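PDB 3QY7: tyrosine-protein phosphatase YwqE from Bacillus subtilis, which removes phosphate from the phosphotyrosines of the proteins YwqD, YwqF and Ssb, using a manganese-dependent active site. Local coordinates for residues D60-R65 with L73-G78; H136-R141 with K173-F178. All blocks are in the same frame, centred on the assembly; numbering follows the deposited sequence.

Contact 1 of 2, residues D60-R65 with L73-G78; sequences DQLNKR and LHVLPG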
# COMPACT_ATOMS: atom_id res chain seq x y z
N ASP A 60 14.19 9.44 8.24
CA ASP A 60 14.67 10.66 8.88
C ASP A 60 15.65 11.38 7.97
O ASP A 60 15.57 12.59 7.79
CB ASP A 60 15.33 10.32 10.22
CG ASP A 60 14.35 10.00 11.34
OD1 ASP A 60 14.83 9.53 12.40
OD2 ASP A 60 13.12 10.20 11.22
N GLN A 61 16.60 10.63 7.39
CA GLN A 61 17.59 11.19 6.47
C GLN A 61 16.95 11.79 5.22
O GLN A 61 17.34 12.87 4.77
CB GLN A 61 18.63 10.14 6.06
CG GLN A 61 19.61 9.72 7.16
CD GLN A 61 20.29 10.89 7.85
OE1 GLN A 61 20.49 10.87 9.07
NE2 GLN A 61 20.64 11.92 7.09
N LEU A 62 15.96 11.08 4.65
CA LEU A 62 15.26 11.61 3.48
C LEU A 62 14.50 12.88 3.84
O LEU A 62 14.56 13.85 3.10
CB LEU A 62 14.33 10.58 2.84
CG LEU A 62 13.57 11.06 1.58
CD1 LEU A 62 14.47 11.68 0.49
CD2 LEU A 62 12.77 9.88 0.97
N ASN A 63 13.83 12.90 4.99
CA ASN A 63 13.17 14.15 5.42
C ASN A 63 14.11 15.34 5.51
O ASN A 63 13.77 16.44 5.05
CB ASN A 63 12.42 13.97 6.73
CG ASN A 63 11.14 13.22 6.55
OD1 ASN A 63 10.44 13.39 5.53
ND2 ASN A 63 10.81 12.37 7.50
N LYS A 64 15.31 15.12 6.05
CA LYS A 64 16.30 16.19 6.13
C LYS A 64 16.71 16.68 4.73
O LYS A 64 16.85 17.88 4.52
CB LYS A 64 17.53 15.73 6.92
CG LYS A 64 17.28 15.62 8.42
CD LYS A 64 18.58 15.41 9.18
CE LYS A 64 18.33 14.85 10.57
NZ LYS A 64 18.27 13.35 10.51
N ARG A 65 16.83 15.76 3.80
CA ARG A 65 17.18 16.13 2.47
C ARG A 65 16.06 16.88 1.75
O ARG A 65 16.31 17.75 0.99
CB ARG A 65 17.58 14.89 1.72
CG ARG A 65 17.80 15.11 0.34
CD ARG A 65 19.14 14.89 -0.04
NE ARG A 65 19.73 16.08 -0.70
CZ ARG A 65 20.31 16.05 -1.88
NH1 ARG A 65 20.43 14.94 -2.56
NH2 ARG A 65 20.79 17.13 -2.38
N LEU A 73 7.26 17.66 1.41
CA LEU A 73 6.82 16.29 1.57
C LEU A 73 7.37 15.67 2.84
O LEU A 73 8.51 15.81 3.09
CB LEU A 73 7.25 15.46 0.40
CG LEU A 73 6.63 14.06 0.45
CD1 LEU A 73 5.57 13.88 -0.44
CD2 LEU A 73 7.58 12.95 0.44
N HIS A 74 6.54 14.96 3.59
CA HIS A 74 6.97 14.31 4.84
C HIS A 74 6.87 12.80 4.67
O HIS A 74 5.82 12.28 4.28
CB HIS A 74 6.08 14.81 5.99
CG HIS A 74 6.42 14.28 7.35
ND1 HIS A 74 7.70 13.99 7.78
CD2 HIS A 74 5.62 14.08 8.43
CE1 HIS A 74 7.67 13.59 9.03
NE2 HIS A 74 6.42 13.64 9.46
N VAL A 75 7.99 12.12 4.93
CA VAL A 75 8.09 10.67 4.84
C VAL A 75 8.02 10.06 6.24
O VAL A 75 8.78 10.44 7.15
CB VAL A 75 9.40 10.25 4.13
CG1 VAL A 75 9.44 8.74 3.95
CG2 VAL A 75 9.49 10.93 2.77
N LEU A 76 7.08 9.12 6.41
CA LEU A 76 6.90 8.37 7.64
C LEU A 76 7.32 6.90 7.46
O LEU A 76 7.36 6.39 6.33
CB LEU A 76 5.44 8.47 8.09
CG LEU A 76 5.06 9.89 8.52
CD1 LEU A 76 3.56 9.98 8.65
CD2 LEU A 76 5.75 10.27 9.82
N PRO A 77 7.63 6.20 8.56
CA PRO A 77 8.16 4.85 8.43
C PRO A 77 7.08 3.77 8.27
O PRO A 77 5.96 3.93 8.78
CB PRO A 77 8.93 4.66 9.74
CG PRO A 77 8.14 5.45 10.72
CD PRO A 77 7.68 6.68 9.96
N GLY A 78 7.44 2.69 7.57
CA GLY A 78 6.58 1.53 7.36
C GLY A 78 7.39 0.47 6.63
O GLY A 78 8.59 0.62 6.44
O HOH W 1 10.42 16.47 5.28
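Leu73 meets the helix through its backbone carbonyl: a water lies between Leu73 O (3.0 Å) and Asn63 OD1, within hydrogen-bonding distance of both, joining the start of 73-78 to the side chain that carries the contact. At His74 the Asn63 amide lies beside the edge of the imidazole, the two planes 41° apart. Val75 follows, and both of its backbone polar atoms are taken by that same amide. Val75 N-H points almost straight at Asn63 OD1 (2.8 Å, 171°), in the carbonyl plane and on a lone pair. In return Asn63 ND2 donates to Val75 O over 2.8 Å, with the acceptor close to the amide plane. Asn63 CB does not itself point at the strand; with CG beside the backbone N (chi1 -75°) the amide is carried to it. Val75 also points its side chain toward the helix, and Val75 CG2 packs against Leu62 CD2 at 3.9 Å, the two side chains crossing at about a right angle.

The short axes of 60-65 and 74-76 run antiparallel, 7.9 Å apart, as expected where a helix of a TIM-like barrel precedes its next strand. Strand 74-76 is an outermost strand of its three-stranded parallel sheet, pairing with 36-38. The paired bonds fix the rotation of the Asn63 amide and assign its O and N, so a helix side chain satisfies the Val75 backbone as a neighbouring strand would.

Contact 2 of 2, residues H136-R141 with K173-F178; sequences HPERNR and KQLKAF. With FE (Fe (III) ion), chain B.
Leu175 lays its CD2 methyl over one face of the Arg139 guanidinium, 3.4 Å above the plane and displaced toward the rim, so that it sits over NE rather than over the middle of the group. The two side chains cross at about a right angle, and Leu175 CD2 also touches Arg139 CD at 3.7 Å. Although Arg139 CB points away from helix 173-184, a bend at chi2 (-93°) returns the end of the chain to it. Arg139 also makes a cation-pi contact with Phe171. The other Leu175 methyl, CD1, rests on the backbone, 3.5 Å from Glu138 O.

Glu138 O lies near the plane of the Phe178 ring, at its edge, 3.7 Å from Phe178 CD2. With CG anti to the backbone N (chi1 -176°), Phe178 sets the CD2-CE2 edge of its ring alongside Glu138, where Phe178 CE2 comes within 3.8 Å of Glu138 CA. Leu175 and Phe178, three positions apart on the helix, both reach the main chain of Glu138, in the 3-10 segment 137-139.

The segment follows strand 131-135 at the end of the barrel strands where a PHP-like phosphatase carries its metals. His136, the first residue after the strand, binds the iron (III) ion through NE2 at 2.2 Å; two waters, Glu80 and Glu108 also bind it.

The Glu138 carboxylate finds its partners elsewhere: OE1 is hydrogen-bonded to Thr163 and Ser166, which supplies polar partners to this buried, probably charged, group. Farther along, Asn140 is the N-cap of helix 141-145, its OD1 accepting from Ile143 N.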
# COMPACT_ATOMS: atom_id res chain seq x y z
N HIS A 136 -1.89 -4.61 -3.11
CA HIS A 136 -2.22 -4.83 -4.52
C HIS A 136 -2.85 -6.19 -4.82
O HIS A 136 -2.28 -6.98 -5.57
CB HIS A 136 -1.01 -4.59 -5.43
CG HIS A 136 0.24 -5.27 -4.99
ND1 HIS A 136 0.41 -6.64 -5.04
CD2 HIS A 136 1.40 -4.78 -4.48
CE1 HIS A 136 1.61 -6.95 -4.60
NE2 HIS A 136 2.24 -5.84 -4.26
N PRO A 137 -4.04 -6.45 -4.26
CA PRO A 137 -4.67 -7.75 -4.52
C PRO A 137 -4.97 -7.95 -6.00
O PRO A 137 -5.00 -9.11 -6.46
CB PRO A 137 -5.96 -7.69 -3.69
CG PRO A 137 -6.25 -6.21 -3.56
CD PRO A 137 -4.88 -5.60 -3.39
N GLU A 138 -5.16 -6.86 -6.75
CA GLU A 138 -5.43 -6.93 -8.20
C GLU A 138 -4.26 -7.53 -9.01
O GLU A 138 -4.45 -8.02 -10.13
CB GLU A 138 -5.84 -5.55 -8.76
CG GLU A 138 -4.68 -4.55 -9.08
CD GLU A 138 -4.07 -3.84 -7.87
OE1 GLU A 138 -3.30 -2.90 -8.10
OE2 GLU A 138 -4.33 -4.21 -6.70
N ARG A 139 -3.06 -7.47 -8.44
CA ARG A 139 -1.85 -7.98 -9.07
C ARG A 139 -1.54 -9.42 -8.69
O ARG A 139 -0.49 -9.95 -9.07
CB ARG A 139 -0.65 -7.09 -8.71
CG ARG A 139 -0.51 -5.83 -9.54
CD ARG A 139 0.41 -6.11 -10.72
NE ARG A 139 1.05 -4.91 -11.23
CZ ARG A 139 1.98 -4.89 -12.19
NH1 ARG A 139 2.40 -6.02 -12.75
NH2 ARG A 139 2.48 -3.73 -12.57
N ASN A 140 -2.44 -10.05 -7.93
CA ASN A 140 -2.27 -11.44 -7.52
C ASN A 140 -2.99 -12.38 -8.50
O ASN A 140 -4.19 -12.25 -8.72
CB ASN A 140 -2.80 -11.64 -6.10
CG ASN A 140 -2.56 -13.04 -5.59
OD1 ASN A 140 -3.35 -13.94 -5.86
ND2 ASN A 140 -1.47 -13.22 -4.85
N ARG A 141 -2.23 -13.33 -9.05
CA ARG A 141 -2.77 -14.26 -10.06
C ARG A 141 -3.97 -15.07 -9.56
O ARG A 141 -4.96 -15.20 -10.28
CB ARG A 141 -1.68 -15.21 -10.58
CG ARG A 141 -1.93 -15.73 -12.02
CD ARG A 141 -1.52 -17.19 -12.24
NE ARG A 141 -0.20 -17.53 -11.71
CZ ARG A 141 0.93 -17.53 -12.42
NH1 ARG A 141 0.93 -17.20 -13.70
NH2 ARG A 141 2.07 -17.86 -11.83
N LYS A 173 -4.40 -2.94 -19.91
CA LYS A 173 -5.81 -2.76 -20.01
C LYS A 173 -6.52 -3.73 -19.14
O LYS A 173 -7.62 -3.50 -18.72
CB LYS A 173 -6.25 -3.04 -21.44
CG LYS A 173 -7.00 -1.97 -22.11
CD LYS A 173 -7.55 -2.36 -23.53
CE LYS A 173 -8.12 -3.76 -23.67
NZ LYS A 173 -8.53 -4.05 -25.07
N GLN A 174 -5.87 -4.84 -18.94
CA GLN A 174 -6.52 -5.90 -18.23
C GLN A 174 -6.53 -5.62 -16.74
O GLN A 174 -7.52 -5.76 -16.12
CB GLN A 174 -5.87 -7.23 -18.52
CG GLN A 174 -6.15 -7.67 -19.94
CD GLN A 174 -7.60 -7.60 -20.28
OE1 GLN A 174 -8.04 -6.77 -21.05
NE2 GLN A 174 -8.36 -8.47 -19.67
N LEU A 175 -5.38 -5.24 -16.21
CA LEU A 175 -5.29 -4.88 -14.83
C LEU A 175 -6.36 -3.79 -14.49
O LEU A 175 -7.05 -3.91 -13.50
CB LEU A 175 -3.86 -4.42 -14.54
CG LEU A 175 -3.09 -4.78 -13.29
CD1 LEU A 175 -3.36 -6.18 -12.86
CD2 LEU A 175 -1.59 -4.51 -13.33
N LYS A 176 -6.53 -2.77 -15.34
CA LYS A 176 -7.54 -1.71 -15.06
C LYS A 176 -8.97 -2.24 -14.91
O LYS A 176 -9.71 -1.88 -13.99
CB LYS A 176 -7.52 -0.61 -16.13
CG LYS A 176 -8.57 0.48 -15.90
CD LYS A 176 -8.47 1.60 -16.93
CE LYS A 176 -9.65 2.53 -16.79
NZ LYS A 176 -9.58 3.68 -17.74
N ALA A 177 -9.39 -3.06 -15.87
CA ALA A 177 -10.70 -3.65 -15.86
C ALA A 177 -10.97 -4.45 -14.57
O ALA A 177 -12.04 -4.32 -13.97
CB ALA A 177 -10.86 -4.55 -17.09
N PHE A 178 -9.99 -5.25 -14.16
CA PHE A 178 -10.12 -6.06 -12.95
C PHE A 178 -10.22 -5.19 -11.69
O PHE A 178 -11.01 -5.46 -10.79
CB PHE A 178 -8.98 -7.06 -12.84
CG PHE A 178 -9.11 -8.00 -11.67
CD1 PHE A 178 -10.28 -8.73 -11.47
CD2 PHE A 178 -8.08 -8.15 -10.76
CE1 PHE A 178 -10.42 -9.60 -10.39
CE2 PHE A 178 -8.21 -9.02 -9.67
CZ PHE A 178 -9.37 -9.73 -9.49
FE FE B . 4.39 -5.64 -3.81
O HOH W 2 4.67 -6.06 -5.98
O HOH W 3 4.24 -3.60 -4.03

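Contact 1 closes before contact 2 opens along the chain, and the two lie on opposite sides of its centre, about 30 Å between contact centres and about 14 Å between nearest atoms. They share no helix or strand. Residues 73-78 include strand 74-76 of the three-stranded parallel sheet, whereas 136-141 follows strand 131-135 of the five-stranded one; both belong to the TIM-barrel framework. Contact 1 joins a helix to the strand that comes next, contact 2 a loop after a strand to a helix 32 residues on. The metal centre is closer to contact 2, which includes the ligand His136, while the side chain of Val75 is about 14 Å from a bound iron.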